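Local coordinates for protein spermidine N(1)-acetyltransferase (Thermoplasma acidophilum, PDB 3K9U) that transfers the acetyl group of acetyl-CoA to polyamines, protecting the cell against polyamine toxicity, and could also take part in negative control of sporulation, at residues 75-79 with 91-95; 13-17 with 47-51; 119-123 with 155-159. One frame throughout, in Å; residues are numbered along the deposited sequence.

Contact 1. Residues 75-79 with 91-95; sequences IGFIE and RLYLK. With ACO (acetyl coenzyme *a), chain G.
Strand residues 75-79 and 91-94 run antiparallel, axes 4.6 Å apart at 175°, Phe77-Tyr93 and Glu79-Arg91 being hydrogen-bonded pairs. Phe77 N to Tyr93 O is 3.0 Å, Tyr93 N to Phe77 O 3.2 Å and Glu79 N to Arg91 O 2.8 Å; just past the strand, Lys95 N reaches Ile75 O at 2.9 Å. The bare CA of Gly76 is the hollow: Leu94 CD2 settles 3.6 Å away, where a CB would clash. On that face Leu92 CD1 meets Ile78 CB at 3.9 Å, beneath helix 103-118. Across the sheet, Phe77 (chi1 p) presents its ring edge, CE2, to Arg91 CG at 3.9 Å, while Arg91 NE and NH1 grip Glu79 OE1 (2.7 Å) and OE2 (3.0 Å) in a salt bridge. On its edge away from 75-79, strand 91-94 turns backbone polar groups to acetyl-CoA: Leu92 O accepts from N4P at 2.7 Å, and Leu94 N donates to O9P at 3.0 Å. Such strand-like pairing with the pantetheine arm marks the GNAT cofactor site.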
loop_
_atom_site.group_PDB
_atom_site.type_symbol
_atom_site.label_atom_id
_atom_site.label_comp_id
_atom_site.label_asym_id
_atom_site.label_seq_id
_atom_site.Cartn_x
_atom_site.Cartn_y
_atom_site.Cartn_z
ATOM N N ILE A 75 -5.550 12.481 4.726
ATOM C CA ILE A 75 -4.619 11.403 4.400
ATOM C C ILE A 75 -3.752 11.642 3.152
ATOM O O ILE A 75 -3.055 10.736 2.706
ATOM C CB ILE A 75 -5.318 10.047 4.300
ATOM C CG1 ILE A 75 -6.511 10.060 3.316
ATOM C CG2 ILE A 75 -5.796 9.579 5.724
ATOM C CD1 ILE A 75 -6.168 10.201 1.773
ATOM N N GLY A 76 -3.822 12.833 2.559
ATOM C CA GLY A 76 -3.037 13.128 1.355
ATOM C C GLY A 76 -3.228 14.572 0.946
ATOM O O GLY A 76 -4.134 15.254 1.461
ATOM N N PHE A 77 -2.389 15.056 0.042
ATOM C CA PHE A 77 -2.543 16.419 -0.453
ATOM C C PHE A 77 -1.887 16.615 -1.796
ATOM O O PHE A 77 -1.103 15.806 -2.202
ATOM C CB PHE A 77 -1.924 17.404 0.544
ATOM C CG PHE A 77 -0.444 17.176 0.780
ATOM C CD1 PHE A 77 -0.005 16.272 1.754
ATOM C CD2 PHE A 77 0.499 17.822 0.021
ATOM C CE1 PHE A 77 1.359 16.044 1.969
ATOM C CE2 PHE A 77 1.862 17.598 0.233
ATOM C CZ PHE A 77 2.289 16.705 1.218
ATOM N N ILE A 78 -2.187 17.729 -2.450
ATOM C CA ILE A 78 -1.607 18.053 -3.729
ATOM C C ILE A 78 -1.325 19.545 -3.764
ATOM O O ILE A 78 -2.078 20.327 -3.188
ATOM C CB ILE A 78 -2.544 17.632 -4.889
ATOM C CG1 ILE A 78 -1.777 17.633 -6.216
ATOM C CG2 ILE A 78 -3.791 18.528 -4.933
ATOM C CD1 ILE A 78 -2.606 17.206 -7.479
ATOM N N GLU A 79 -0.219 19.931 -4.398
ATOM C CA GLU A 79 0.153 21.326 -4.560
ATOM C C GLU A 79 0.483 21.589 -6.026
ATOM O O GLU A 79 1.297 20.893 -6.605
ATOM C CB GLU A 79 1.365 21.693 -3.679
ATOM C CG GLU A 79 1.733 23.235 -3.731
ATOM C CD GLU A 79 2.912 23.649 -2.832
ATOM O OE1 GLU A 79 4.039 23.098 -2.979
ATOM O OE2 GLU A 79 2.713 24.542 -1.970
ATOM N N ARG A 91 3.762 18.773 -5.907
ATOM C CA ARG A 91 3.658 17.927 -4.716
ATOM C C ARG A 91 2.385 17.068 -4.747
ATOM O O ARG A 91 1.290 17.603 -4.922
ATOM C CB ARG A 91 3.601 18.872 -3.506
ATOM C CG ARG A 91 4.540 18.562 -2.404
ATOM C CD ARG A 91 5.340 19.751 -1.897
ATOM N NE ARG A 91 4.631 20.964 -1.460
ATOM C CZ ARG A 91 4.639 21.489 -0.222
ATOM N NH1 ARG A 91 4.036 22.654 -0.004
ATOM N NH2 ARG A 91 5.209 20.872 0.820
ATOM N N LEU A 92 2.527 15.760 -4.541
ATOM C CA LEU A 92 1.375 14.869 -4.397
ATOM C C LEU A 92 1.754 13.645 -3.610
ATOM O O LEU A 92 2.494 12.790 -4.099
ATOM C CB LEU A 92 0.846 14.443 -5.772
ATOM C CG LEU A 92 -0.291 13.441 -5.865
ATOM C CD1 LEU A 92 -1.437 13.932 -5.076
ATOM C CD2 LEU A 92 -0.701 13.236 -7.319
ATOM N N TYR A 93 1.219 13.561 -2.399
ATOM C CA TYR A 93 1.603 12.527 -1.454
ATOM C C TYR A 93 0.387 12.054 -0.662
ATOM O O TYR A 93 -0.371 12.874 -0.165
ATOM C CB TYR A 93 2.682 13.060 -0.485
ATOM C CG TYR A 93 4.009 13.331 -1.143
ATOM C CD1 TYR A 93 4.917 12.303 -1.366
ATOM C CD2 TYR A 93 4.345 14.606 -1.584
ATOM C CE1 TYR A 93 6.118 12.531 -1.992
ATOM C CE2 TYR A 93 5.555 14.848 -2.214
ATOM C CZ TYR A 93 6.439 13.813 -2.401
ATOM O OH TYR A 93 7.642 14.038 -3.022
ATOM N N LEU A 94 0.229 10.733 -0.553
ATOM C CA LEU A 94 -0.756 10.098 0.308
ATOM C C LEU A 94 -0.040 9.280 1.379
ATOM O O LEU A 94 1.094 8.810 1.151
ATOM C CB LEU A 94 -1.594 9.110 -0.481
ATOM C CG LEU A 94 -2.243 9.620 -1.761
ATOM C CD1 LEU A 94 -3.071 8.483 -2.478
ATOM C CD2 LEU A 94 -3.095 10.848 -1.440
ATOM N N LYS A 95 -0.737 9.045 2.499
ATOM C CA LYS A 95 -0.360 7.998 3.439
ATOM C C LYS A 95 -0.269 6.685 2.692
ATOM O O LYS A 95 -1.174 6.354 1.921
ATOM C CB LYS A 95 -1.388 7.826 4.555
ATOM C CG LYS A 95 -1.277 8.779 5.714
ATOM C CD LYS A 95 -2.203 8.327 6.920
ATOM C CE LYS A 95 -1.567 7.303 7.945
ATOM N NZ LYS A 95 -2.062 5.855 7.863
HETATM N N1A ACO G . 2.444 0.211 -4.958
HETATM C C2A ACO G . 2.855 0.246 -6.248
HETATM N N3A ACO G . 2.288 1.051 -7.166
HETATM C C4A ACO G . 1.298 1.901 -6.840
HETATM C C5A ACO G . 0.835 1.891 -5.454
HETATM C C6A ACO G . 1.484 0.986 -4.492
HETATM N N6A ACO G . 1.100 0.919 -3.193
HETATM N N7A ACO G . -0.135 2.784 -5.374
HETATM C C8A ACO G . -0.295 3.311 -6.599
HETATM N N9A ACO G . 0.575 2.809 -7.486
HETATM C C1B ACO G . 0.611 3.191 -8.935
HETATM C C2B ACO G . 0.481 2.017 -9.907
HETATM O O2B ACO G . 1.094 2.316 -11.189
HETATM C C3B ACO G . -0.999 1.856 -10.094
HETATM O O3B ACO G . -1.311 1.212 -11.344
HETATM P P3B ACO G . -1.544 -0.404 -11.302
HETATM O O7A ACO G . -2.910 -0.509 -10.756
HETATM O O8A ACO G . -0.447 -0.921 -10.379
HETATM O O9A ACO G . -1.357 -0.738 -12.773
HETATM C C4B ACO G . -1.536 3.266 -9.929
HETATM O O4B ACO G . -0.516 4.012 -9.251
HETATM C C5B ACO G . -2.822 3.338 -9.132
HETATM O O5B ACO G . -3.517 4.572 -9.363
HETATM P P1A ACO G . -4.216 5.373 -8.153
HETATM O O1A ACO G . -4.969 4.409 -7.247
HETATM O O2A ACO G . -4.954 6.565 -8.701
HETATM O O3A ACO G . -2.874 5.882 -7.391
HETATM P P2A ACO G . -2.887 6.516 -5.894
HETATM O O4A ACO G . -2.065 5.581 -5.039
HETATM O O5A ACO G . -4.299 6.921 -5.488
HETATM O O6A ACO G . -2.066 7.861 -6.097
HETATM C CBP ACO G . 0.235 8.427 -5.811
HETATM C CCP ACO G . -0.809 7.874 -6.765
HETATM C CDP ACO G . 1.569 8.528 -6.524
HETATM C CEP ACO G . -0.219 9.832 -5.424
HETATM C CAP ACO G . 0.342 7.546 -4.545
HETATM O OAP ACO G . 0.613 6.176 -4.869
HETATM C C9P ACO G . 1.380 8.021 -3.567
HETATM O O9P ACO G . 1.111 8.924 -2.797
HETATM N N8P ACO G . 2.552 7.434 -3.625
HETATM C C7P ACO G . 3.692 7.812 -2.820
HETATM C C6P ACO G . 4.170 9.243 -3.014
HETATM C C5P ACO G . 4.562 9.600 -4.432
HETATM O O5P ACO G . 5.225 8.855 -5.137
HETATM N N4P ACO G . 4.183 10.810 -4.852
HETATM C C3P ACO G . 4.598 11.347 -6.146
HETATM C C2P ACO G . 5.880 12.149 -5.986
HETATM S S1P ACO G . 6.293 13.059 -7.444
HETATM C C ACO G . 5.640 14.596 -7.169
HETATM O O ACO G . 5.156 14.836 -6.069
HETATM C CH3 ACO G . 5.683 15.667 -8.242
#

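Contact 2. Residues 13-17 with 47-51; sequences LETLI and KEKLL
Leu13 lies over the backbone and side chains of helix 47-59, its CD1 3.6 Å from Leu50 CB and 3.8 Å from Lys47 O, its CD2 3.8 Å from Leu51 CG. This is a crossed helix-helix contact among the N-terminal helices of the GNAT fold, between the first turns of helices 13-27 and 47-59. Both segments are regular alpha-helix, with Ile17 N bonded to Leu13 O and Leu51 N to Lys47 O; their axes cross at 108° and come no closer than 10.4 Å. At that distance the gap must be bridged by side chains, and the nearest CA atoms, those of Leu13 and Leu51, are still 6.9 Å apart. Leu13, Leu16 and Ile17 point toward the partner helix, as does Leu50, which projects back between them. Leu13 and Leu16 both adopt chi1 t, chi2 p, whereas Ile17 and Leu50 are m, t. No hydrogen bond joins the segments. At the solvent edge the aliphatic part of Lys47 covers the apolar layer, its CG 4.0 Å from both Leu13 CD2 and Ile17 CD1. On the inner side Leu16 also rests on Phe77 of strand 73-83. Leu50 CD1 ends 3.5 Å from Ile17 CG1 and 4.1 Å from Leu16 CD2.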
loop_
_atom_site.group_PDB
_atom_site.type_symbol
_atom_site.label_atom_id
_atom_site.label_comp_id
_atom_site.label_asym_id
_atom_site.label_seq_id
_atom_site.Cartn_x
_atom_site.Cartn_y
_atom_site.Cartn_z
ATOM N N LEU A 13 -2.579 21.658 9.815
ATOM C CA LEU A 13 -1.118 21.738 9.827
ATOM C C LEU A 13 -0.401 20.500 10.369
ATOM O O LEU A 13 0.516 19.954 9.721
ATOM C CB LEU A 13 -0.660 22.967 10.626
ATOM C CG LEU A 13 0.856 23.109 10.769
ATOM C CD1 LEU A 13 1.468 23.542 9.453
ATOM C CD2 LEU A 13 1.151 24.092 11.867
ATOM N N GLU A 14 -0.787 20.072 11.560
ATOM C CA GLU A 14 -0.056 19.011 12.240
ATOM C C GLU A 14 -0.244 17.670 11.513
ATOM O O GLU A 14 0.695 16.874 11.410
ATOM C CB GLU A 14 -0.477 18.914 13.719
ATOM C CG GLU A 14 -0.166 20.214 14.578
ATOM C CD GLU A 14 -1.153 21.396 14.357
ATOM O OE1 GLU A 14 -2.062 21.309 13.491
ATOM O OE2 GLU A 14 -1.016 22.427 15.057
ATOM N N THR A 15 -1.449 17.424 11.002
ATOM C CA THR A 15 -1.727 16.154 10.340
ATOM C C THR A 15 -1.024 16.144 8.967
ATOM O O THR A 15 -0.478 15.118 8.536
ATOM C CB THR A 15 -3.253 15.835 10.293
ATOM O OG1 THR A 15 -3.942 16.849 9.568
ATOM C CG2 THR A 15 -3.857 15.787 11.702
ATOM N N LEU A 16 -0.955 17.307 8.326
ATOM C CA LEU A 16 -0.208 17.445 7.062
ATOM C C LEU A 16 1.285 17.056 7.194
ATOM O O LEU A 16 1.824 16.309 6.352
ATOM C CB LEU A 16 -0.380 18.848 6.501
ATOM C CG LEU A 16 0.154 19.128 5.083
ATOM C CD1 LEU A 16 -0.660 18.439 4.033
ATOM C CD2 LEU A 16 0.121 20.620 4.832
ATOM N N ILE A 17 1.926 17.475 8.284
ATOM C CA ILE A 17 3.315 17.082 8.543
ATOM C C ILE A 17 3.441 15.568 8.684
ATOM O O ILE A 17 4.384 14.979 8.166
ATOM C CB ILE A 17 3.874 17.768 9.765
ATOM C CG1 ILE A 17 3.908 19.292 9.561
ATOM C CG2 ILE A 17 5.308 17.259 10.133
ATOM C CD1 ILE A 17 4.213 20.028 10.892
ATOM N N LYS A 47 6.578 23.478 10.936
ATOM C CA LYS A 47 5.351 24.232 11.215
ATOM C C LYS A 47 5.349 25.637 10.543
ATOM O O LYS A 47 4.370 26.022 9.919
ATOM C CB LYS A 47 5.145 24.409 12.725
ATOM C CG LYS A 47 4.675 23.112 13.416
ATOM C CD LYS A 47 4.322 23.309 14.912
ATOM C CE LYS A 47 3.645 22.070 15.501
ATOM N NZ LYS A 47 4.573 20.961 15.939
ATOM N N GLU A 48 6.432 26.386 10.680
ATOM C CA GLU A 48 6.393 27.776 10.260
ATOM C C GLU A 48 6.308 27.862 8.732
ATOM O O GLU A 48 5.492 28.602 8.185
ATOM C CB GLU A 48 7.597 28.547 10.776
ATOM C CG GLU A 48 7.564 28.825 12.251
ATOM C CD GLU A 48 7.655 27.562 13.091
ATOM O OE1 GLU A 48 8.342 26.614 12.667
ATOM O OE2 GLU A 48 7.031 27.520 14.167
ATOM N N LYS A 49 7.124 27.067 8.057
ATOM C CA LYS A 49 7.199 27.089 6.613
ATOM C C LYS A 49 5.881 26.644 5.996
ATOM O O LYS A 49 5.376 27.323 5.090
ATOM C CB LYS A 49 8.350 26.221 6.117
ATOM C CG LYS A 49 8.619 26.324 4.598
ATOM C CD LYS A 49 10.033 25.747 4.231
ATOM C CE LYS A 49 10.769 26.642 3.198
ATOM N NZ LYS A 49 11.041 28.089 3.642
ATOM N N LEU A 50 5.314 25.525 6.476
ATOM C CA LEU A 50 4.002 25.071 5.956
ATOM C C LEU A 50 2.848 26.061 6.214
ATOM O O LEU A 50 1.998 26.270 5.352
ATOM C CB LEU A 50 3.583 23.721 6.550
ATOM C CG LEU A 50 4.239 22.488 5.973
ATOM C CD1 LEU A 50 3.689 21.271 6.729
ATOM C CD2 LEU A 50 4.023 22.410 4.410
ATOM N N LEU A 51 2.798 26.619 7.419
ATOM C CA LEU A 51 1.799 27.621 7.751
ATOM C C LEU A 51 1.768 28.763 6.715
ATOM O O LEU A 51 0.704 29.155 6.215
ATOM C CB LEU A 51 2.092 28.206 9.134
ATOM C CG LEU A 51 1.422 27.543 10.324
ATOM C CD1 LEU A 51 1.912 28.171 11.686
ATOM C CD2 LEU A 51 -0.116 27.653 10.157
#

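Contact 3. Residues 119-123 with 155-159; sequences GILEC and MEKKY
This is an antiparallel strand pairing, one strand in from the edge of the GNAT sheet, where the beginning of strand 122-128 meets the C-terminal end of the chain. Gly119, with positive phi, is the C-prime residue of the Schellman motif that ends helix 103-118; Ile120 and Leu121 then lead into the strand. Cys123 and Lys157 form a hydrogen-bonded pair, Cys123 N to Lys157 O at 3.0 Å and Lys157 N to Cys123 O at 3.1 Å, and Glu122 opposite Lys158 is non-hydrogen-bonded, CA atoms 4.5 Å apart. Tyr159 N donates to Leu121 O at 2.7 Å, a further backbone bond at the last residue of the chain. The Tyr159 ring, chi1 m, turns its edge to the incoming chain, CD1 3.7 Å from Glu122 N and CE1 3.8 Å from Cys123 CB. On the face of Glu122 and Lys158 the charges are less settled: Glu122 OE1 lies 2.8 Å from Glu156 OE1, two acceptors without a hydrogen bond, and 4.5 Å from Lys158 NZ, too far for a salt bridge. On the Cys123 face, Lys157 and Tyr159 both bind Glu112 of helix 103-118, while strands 86-94 and 144-149 flank the pair.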
loop_
_atom_site.group_PDB
_atom_site.type_symbol
_atom_site.label_atom_id
_atom_site.label_comp_id
_atom_site.label_asym_id
_atom_site.label_seq_id
_atom_site.Cartn_x
_atom_site.Cartn_y
_atom_site.Cartn_z
ATOM N N GLY A 119 -8.382 27.773 -17.949
ATOM C CA GLY A 119 -7.900 27.707 -19.323
ATOM C C GLY A 119 -6.467 27.206 -19.458
ATOM O O GLY A 119 -5.848 27.409 -20.497
ATOM N N ILE A 120 -5.940 26.535 -18.433
ATOM C CA ILE A 120 -4.551 26.043 -18.467
ATOM C C ILE A 120 -4.500 24.886 -19.440
ATOM O O ILE A 120 -5.322 23.979 -19.356
ATOM C CB ILE A 120 -4.026 25.592 -17.058
ATOM C CG1 ILE A 120 -3.672 26.799 -16.188
ATOM C CG2 ILE A 120 -2.756 24.734 -17.182
ATOM C CD1 ILE A 120 -4.792 27.707 -15.898
ATOM N N LEU A 121 -3.553 24.918 -20.371
ATOM C CA LEU A 121 -3.484 23.904 -21.421
ATOM C C LEU A 121 -2.259 22.985 -21.295
ATOM O O LEU A 121 -2.046 22.120 -22.160
ATOM C CB LEU A 121 -3.531 24.554 -22.820
ATOM C CG LEU A 121 -4.820 25.304 -23.218
ATOM C CD1 LEU A 121 -4.613 26.025 -24.527
ATOM C CD2 LEU A 121 -6.040 24.363 -23.305
ATOM N N GLU A 122 -1.497 23.131 -20.205
ATOM C CA GLU A 122 -0.278 22.351 -20.001
ATOM C C GLU A 122 0.106 22.290 -18.518
ATOM O O GLU A 122 0.002 23.290 -17.793
ATOM C CB GLU A 122 0.849 22.991 -20.796
ATOM C CG GLU A 122 2.171 22.235 -20.853
ATOM C CD GLU A 122 3.057 22.747 -22.004
ATOM O OE1 GLU A 122 3.794 21.946 -22.628
ATOM O OE2 GLU A 122 2.982 23.953 -22.315
ATOM N N CYS A 123 0.564 21.112 -18.094
ATOM C CA CYS A 123 1.000 20.859 -16.739
ATOM C C CYS A 123 2.308 20.103 -16.767
ATOM O O CYS A 123 2.416 19.099 -17.460
ATOM C CB CYS A 123 -0.046 20.029 -16.000
ATOM S SG CYS A 123 0.383 19.760 -14.254
ATOM N N MET A 155 8.069 15.499 -16.740
ATOM C CA MET A 155 6.914 15.021 -17.491
ATOM C C MET A 155 5.947 16.153 -17.800
ATOM O O MET A 155 5.866 17.119 -17.062
ATOM C CB MET A 155 6.185 13.911 -16.733
ATOM C CG MET A 155 7.078 12.759 -16.343
ATOM S SD MET A 155 6.223 11.444 -15.449
ATOM C CE MET A 155 5.398 10.553 -16.791
ATOM N N GLU A 156 5.222 16.007 -18.902
ATOM C CA GLU A 156 4.250 16.977 -19.346
ATOM C C GLU A 156 2.991 16.294 -19.806
ATOM O O GLU A 156 3.027 15.194 -20.345
ATOM C CB GLU A 156 4.804 17.877 -20.486
ATOM C CG GLU A 156 6.043 18.693 -20.056
ATOM C CD GLU A 156 6.605 19.660 -21.131
ATOM O OE1 GLU A 156 5.852 20.162 -22.012
ATOM O OE2 GLU A 156 7.832 19.912 -21.067
ATOM N N LYS A 157 1.884 17.004 -19.612
ATOM C CA LYS A 157 0.586 16.635 -20.136
ATOM C C LYS A 157 -0.041 17.882 -20.699
ATOM O O LYS A 157 -0.018 18.942 -20.045
ATOM C CB LYS A 157 -0.297 16.126 -19.004
ATOM C CG LYS A 157 -1.720 15.656 -19.423
ATOM C CD LYS A 157 -2.484 15.124 -18.174
ATOM C CE LYS A 157 -3.852 14.580 -18.526
ATOM N NZ LYS A 157 -4.487 13.919 -17.336
ATOM N N LYS A 158 -0.641 17.735 -21.875
ATOM C CA LYS A 158 -1.296 18.800 -22.611
ATOM C C LYS A 158 -2.820 18.693 -22.479
ATOM O O LYS A 158 -3.364 17.603 -22.401
ATOM C CB LYS A 158 -0.939 18.666 -24.091
ATOM C CG LYS A 158 0.557 18.770 -24.398
ATOM C CD LYS A 158 0.994 20.231 -24.523
ATOM C CE LYS A 158 0.701 20.800 -25.915
ATOM N NZ LYS A 158 0.695 22.303 -25.910
ATOM N N TYR A 159 -3.515 19.821 -22.481
ATOM C CA TYR A 159 -4.971 19.830 -22.330
ATOM C C TYR A 159 -5.706 20.411 -23.536
ATOM O O TYR A 159 -5.153 21.173 -24.317
ATOM C CB TYR A 159 -5.359 20.598 -21.078
ATOM C CG TYR A 159 -4.862 19.918 -19.839
ATOM C CD1 TYR A 159 -3.581 20.172 -19.358
ATOM C CD2 TYR A 159 -5.639 18.977 -19.179
ATOM C CE1 TYR A 159 -3.089 19.530 -18.228
ATOM C CE2 TYR A 159 -5.160 18.326 -18.027
ATOM C CZ TYR A 159 -3.886 18.618 -17.560
ATOM O OH TYR A 159 -3.390 18.004 -16.437
ATOM O OXT TYR A 159 -6.880 20.105 -23.732
#

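The three contacts show how chemistry follows depth in one fold. Contact 1 is buried near the centre of the chain, and its backbone bonds serve both the sheet and the cofactor; contacts 2 and 3 lie farther out, are partly buried, and sit on opposite sides of that centre. Contact 2 joins helices through leucine and isoleucine side chains and the aliphatic part of Lys47, with no hydrogen bond, yet touches contact 1: Leu16 CD1 comes within 3.2 Å of Phe77 CD1. Contacts 1 and 3 do not touch, but share the sheet, since strands 86-94 and 122-128 are neighbours. Both are antiparallel, differing in their charges: paired acid and base in contact 1, two crowded carboxylates in contact 3.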